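Local coordinates for proteasome protein (Corynebacterium glutamicum ATCC 13032, PDB 2P90) that is of unknown function but, as a member of the PAC2 family, may be related to proteasome assembly chaperones, at residues E43-H48 with A212-L217; C137-P142 with T154-S159. All coordinates share one frame; numbering follows the deposited sequence.

Contact 1 of 2, residues E43-H48 with A212-L217; sequences ESSSSH and AATLKL
Thr214 points its two branches at successive serines of the neighbouring helix, and this forked approach carries most of the meeting between residues 43-48 and 212-217. Its hydroxyl branch faces Ser44, with Thr214 OG1 3.4 Å from Ser44 CB. The methyl branch reaches further along, where Thr214 CG2 lies 3.4 Å from Ser45 N and 3.5 Å from Ser45 OG. The chi1 of -51° explains the division: CG2 stands opposite the backbone nitrogen of Thr214 and projects across the gap, while OG1 sits beside that nitrogen. Ser44 meets the threonine with its CB. Ser45 OG has its flank covered by carbon from the second helix: besides the threonine methyl, Leu217 CD1 approaches to 3.8 Å from Ser45 OG. No hydrogen bond spans the two segments: the hydroxyls of Ser44 and Ser45 turn to carbonyls one turn back, at His40 and Ala41, and the interface is made by van der Waals contact. Ser45 CA and Thr214 CA are 5.4 Å apart, a local approach consistent with the small side chains there. The segment axes come within 9.0 Å and cross at -65°, which confines the contact to about one turn of each. Leu234 of helix 232-250 also touches Thr214. Ser46 rests on strand 27-33 and Leu217 on strand 194-202, marking this as a helix-helix crossing on one face of the central mixed sheet of an alpha/beta fold.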
# COMPACT_ATOMS: atom_id res chain seq x y z
N GLU B 43 3.78 10.60 17.80
CA GLU B 43 3.09 9.59 18.56
C GLU B 43 3.45 9.72 20.05
O GLU B 43 2.59 9.50 20.92
CB GLU B 43 3.38 8.20 17.99
CG GLU B 43 4.91 7.91 17.76
CD GLU B 43 5.54 8.28 16.32
OE1 GLU B 43 5.43 9.51 15.84
OE2 GLU B 43 6.20 7.29 15.75
N SER B 44 4.69 10.09 20.37
CA SER B 44 5.08 10.28 21.78
C SER B 44 4.37 11.44 22.46
O SER B 44 4.01 11.35 23.61
CB SER B 44 6.58 10.42 21.95
OG SER B 44 7.17 9.17 21.64
N SER B 45 4.16 12.52 21.72
CA SER B 45 3.45 13.66 22.23
C SER B 45 2.04 13.28 22.66
O SER B 45 1.63 13.57 23.79
CB SER B 45 3.38 14.74 21.17
OG SER B 45 4.69 15.20 20.88
N SER B 46 1.30 12.63 21.77
CA SER B 46 -0.08 12.28 22.07
C SER B 46 -0.15 11.20 23.14
O SER B 46 -0.97 11.27 24.06
CB SER B 46 -0.89 11.93 20.80
OG SER B 46 -0.45 10.73 20.21
N SER B 47 0.71 10.21 23.05
CA SER B 47 0.66 9.17 24.05
C SER B 47 1.13 9.66 25.44
O SER B 47 0.63 9.22 26.45
CB SER B 47 1.34 7.87 23.57
OG SER B 47 2.71 7.93 23.83
N HIS B 48 2.03 10.63 25.48
CA HIS B 48 2.42 11.23 26.74
C HIS B 48 1.26 11.97 27.46
O HIS B 48 1.05 11.80 28.68
CB HIS B 48 3.63 12.16 26.56
CG HIS B 48 4.09 12.79 27.83
ND1 HIS B 48 3.80 14.10 28.16
CD2 HIS B 48 4.80 12.28 28.87
CE1 HIS B 48 4.33 14.38 29.35
NE2 HIS B 48 4.93 13.29 29.80
N ALA B 212 13.71 14.84 23.32
CA ALA B 212 13.85 16.31 23.30
C ALA B 212 12.87 16.96 22.28
O ALA B 212 12.37 18.08 22.47
CB ALA B 212 15.32 16.72 23.02
N ALA B 213 12.57 16.22 21.21
CA ALA B 213 11.66 16.70 20.16
C ALA B 213 10.19 16.62 20.61
O ALA B 213 9.42 17.54 20.37
CB ALA B 213 11.90 15.95 18.90
N THR B 214 9.81 15.54 21.26
CA THR B 214 8.49 15.42 21.87
C THR B 214 8.27 16.61 22.80
O THR B 214 7.32 17.37 22.61
CB THR B 214 8.37 14.11 22.65
OG1 THR B 214 8.79 13.03 21.81
CG2 THR B 214 6.93 13.86 23.18
N LEU B 215 9.21 16.79 23.74
CA LEU B 215 9.24 17.93 24.67
C LEU B 215 9.06 19.27 23.97
O LEU B 215 8.19 20.07 24.33
CB LEU B 215 10.57 17.93 25.46
CG LEU B 215 10.74 18.87 26.67
CD1 LEU B 215 9.65 18.70 27.77
CD2 LEU B 215 12.11 18.66 27.29
N LYS B 216 9.87 19.50 22.95
CA LYS B 216 9.76 20.71 22.16
C LYS B 216 8.36 20.88 21.55
O LYS B 216 7.78 21.97 21.67
CB LYS B 216 10.86 20.76 21.09
CG LYS B 216 11.05 22.15 20.48
CD LYS B 216 11.27 23.21 21.57
CE LYS B 216 10.66 24.56 21.18
NZ LYS B 216 11.59 25.40 20.36
N LEU B 217 7.81 19.84 20.90
CA LEU B 217 6.45 19.94 20.35
C LEU B 217 5.44 20.27 21.45
O LEU B 217 4.59 21.13 21.26
CB LEU B 217 6.01 18.67 19.60
CG LEU B 217 6.54 18.35 18.20
CD1 LEU B 217 6.12 16.93 17.83
CD2 LEU B 217 6.07 19.36 17.14

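Contact 2 of 2, residues C137-P142 with T154-S159; sequences CLYAAP and TAHGNS
Tyr139 and His156 supply the direct side-chain contact between strand segment 137-142 and segment 154-159. It is aromatic in kind but oblique: the ring centroids are 5.9 Å apart and the planes are inclined at 46°. The nearest atoms are Tyr139 CE2 and His156 NE2, at 4.2 Å. With chi1 at 59° the imidazole is carried over toward the tyrosine, although the CB of His156 does not itself head for the other strand. The CA atoms of Tyr139 and Thr154, the nearest such pair, are 9.8 Å apart, too far for backbone pairing. Strand 194-202 lies between the two strands in the mixed sheet, parallel to strand 134-143 and antiparallel to 153-157, the outermost strand within this chain; the rings thus meet across an intervening strand on one sheet face. Among hydrogen bonds, none joins the two segments directly. Tyr139 OH is held by Glu184 OE2 and Ser180 OG of helix 179-189, whose Leu181 touches both side chains, while the backbone of Tyr139 bonds to Tyr197 and Val199. Contacts between subunits form the last group: His156 packs on Val83 of a second subunit, and Ala155 O accepts a hydrogen bond from Asn81 ND2 of that subunit.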
# COMPACT_ATOMS: atom_id res chain seq x y z
N CYS B 137 -1.43 21.07 13.80
CA CYS B 137 -0.93 19.79 13.33
C CYS B 137 0.55 19.59 13.62
O CYS B 137 1.35 20.50 13.43
CB CYS B 137 -1.16 19.67 11.84
SG CYS B 137 -2.91 19.75 11.38
N LEU B 138 0.92 18.40 14.07
CA LEU B 138 2.29 18.13 14.48
C LEU B 138 3.04 17.26 13.49
O LEU B 138 2.46 16.32 12.95
CB LEU B 138 2.28 17.45 15.85
CG LEU B 138 1.47 18.13 16.95
CD1 LEU B 138 1.69 17.36 18.27
CD2 LEU B 138 1.79 19.65 17.10
N TYR B 139 4.31 17.61 13.25
CA TYR B 139 5.18 16.94 12.28
C TYR B 139 6.55 16.83 12.95
O TYR B 139 6.92 17.71 13.70
CB TYR B 139 5.33 17.79 11.03
CG TYR B 139 4.01 18.16 10.39
CD1 TYR B 139 3.47 17.35 9.39
CD2 TYR B 139 3.31 19.32 10.77
CE1 TYR B 139 2.27 17.65 8.82
CE2 TYR B 139 2.08 19.64 10.18
CZ TYR B 139 1.57 18.79 9.20
OH TYR B 139 0.38 19.02 8.57
N ALA B 140 7.27 15.73 12.72
CA ALA B 140 8.67 15.62 13.12
C ALA B 140 9.49 15.24 11.89
O ALA B 140 9.26 14.17 11.26
CB ALA B 140 8.85 14.61 14.23
N ALA B 141 10.43 16.12 11.53
CA ALA B 141 11.24 15.90 10.32
C ALA B 141 12.67 15.62 10.66
O ALA B 141 13.22 16.27 11.53
CB ALA B 141 11.15 17.12 9.33
N PRO B 142 13.30 14.67 9.93
CA PRO B 142 14.73 14.46 10.13
C PRO B 142 15.45 15.63 9.49
O PRO B 142 15.16 15.97 8.33
CB PRO B 142 15.03 13.16 9.38
CG PRO B 142 13.91 13.01 8.36
CD PRO B 142 12.74 13.82 8.85
N THR B 154 9.71 24.79 13.53
CA THR B 154 9.27 25.79 12.55
C THR B 154 7.75 25.70 12.37
O THR B 154 7.15 24.68 12.66
CB THR B 154 10.02 25.66 11.22
OG1 THR B 154 9.94 24.33 10.76
CG2 THR B 154 11.49 26.01 11.38
N ALA B 155 7.13 26.78 11.91
CA ALA B 155 5.68 26.84 11.79
C ALA B 155 5.23 27.35 10.43
O ALA B 155 5.96 28.12 9.76
CB ALA B 155 5.05 27.65 12.93
N HIS B 156 4.07 26.84 9.99
CA HIS B 156 3.35 27.35 8.83
C HIS B 156 1.86 27.41 9.14
O HIS B 156 1.38 26.74 10.05
CB HIS B 156 3.64 26.57 7.55
CG HIS B 156 3.30 25.11 7.62
ND1 HIS B 156 2.00 24.64 7.55
CD2 HIS B 156 4.09 24.02 7.73
CE1 HIS B 156 2.02 23.32 7.64
NE2 HIS B 156 3.27 22.92 7.77
N GLY B 157 1.13 28.23 8.40
CA GLY B 157 -0.27 28.45 8.68
C GLY B 157 -0.60 29.93 8.85
O GLY B 157 0.16 30.80 8.41
N ASN B 158 -1.75 30.21 9.48
CA ASN B 158 -2.28 31.55 9.60
C ASN B 158 -2.48 31.97 11.07
O ASN B 158 -3.06 33.01 11.35
CB ASN B 158 -3.59 31.70 8.79
CG ASN B 158 -4.74 30.84 9.34
OD1 ASN B 158 -4.70 30.38 10.49
ND2 ASN B 158 -5.77 30.64 8.51
N SER B 159 -1.99 31.14 12.00
CA SER B 159 -2.05 31.41 13.43
C SER B 159 -0.68 31.12 14.08
O SER B 159 -0.57 30.82 15.27
CB SER B 159 -3.16 30.59 14.09
OG SER B 159 -3.02 29.19 13.82

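How the contacts relate
Contacts 1 and 2 meet through strand segment 137-142, their centres about 14 Å apart. Leu217 CD2 of contact 1 lies 3.9 Å from Tyr139 O, and Ser45 CB is 4.3 Å from Leu138 CD1. Leu138 and Tyr139 are successive residues of an extended strand, so their side chains leave on opposite faces: Leu138 meets the helix pair of contact 1, whereas Tyr139 meets His156 and helix 179-189. Contact 1 thus lies in the helical layer on one face of the sheet, and contact 2 on the other face, beneath helix 179-189. In sequence, both strands of contact 2 fall between the two helices of contact 1. Only contact 2 borders another subunit; no other chain of the assembly touches the segments of contact 1.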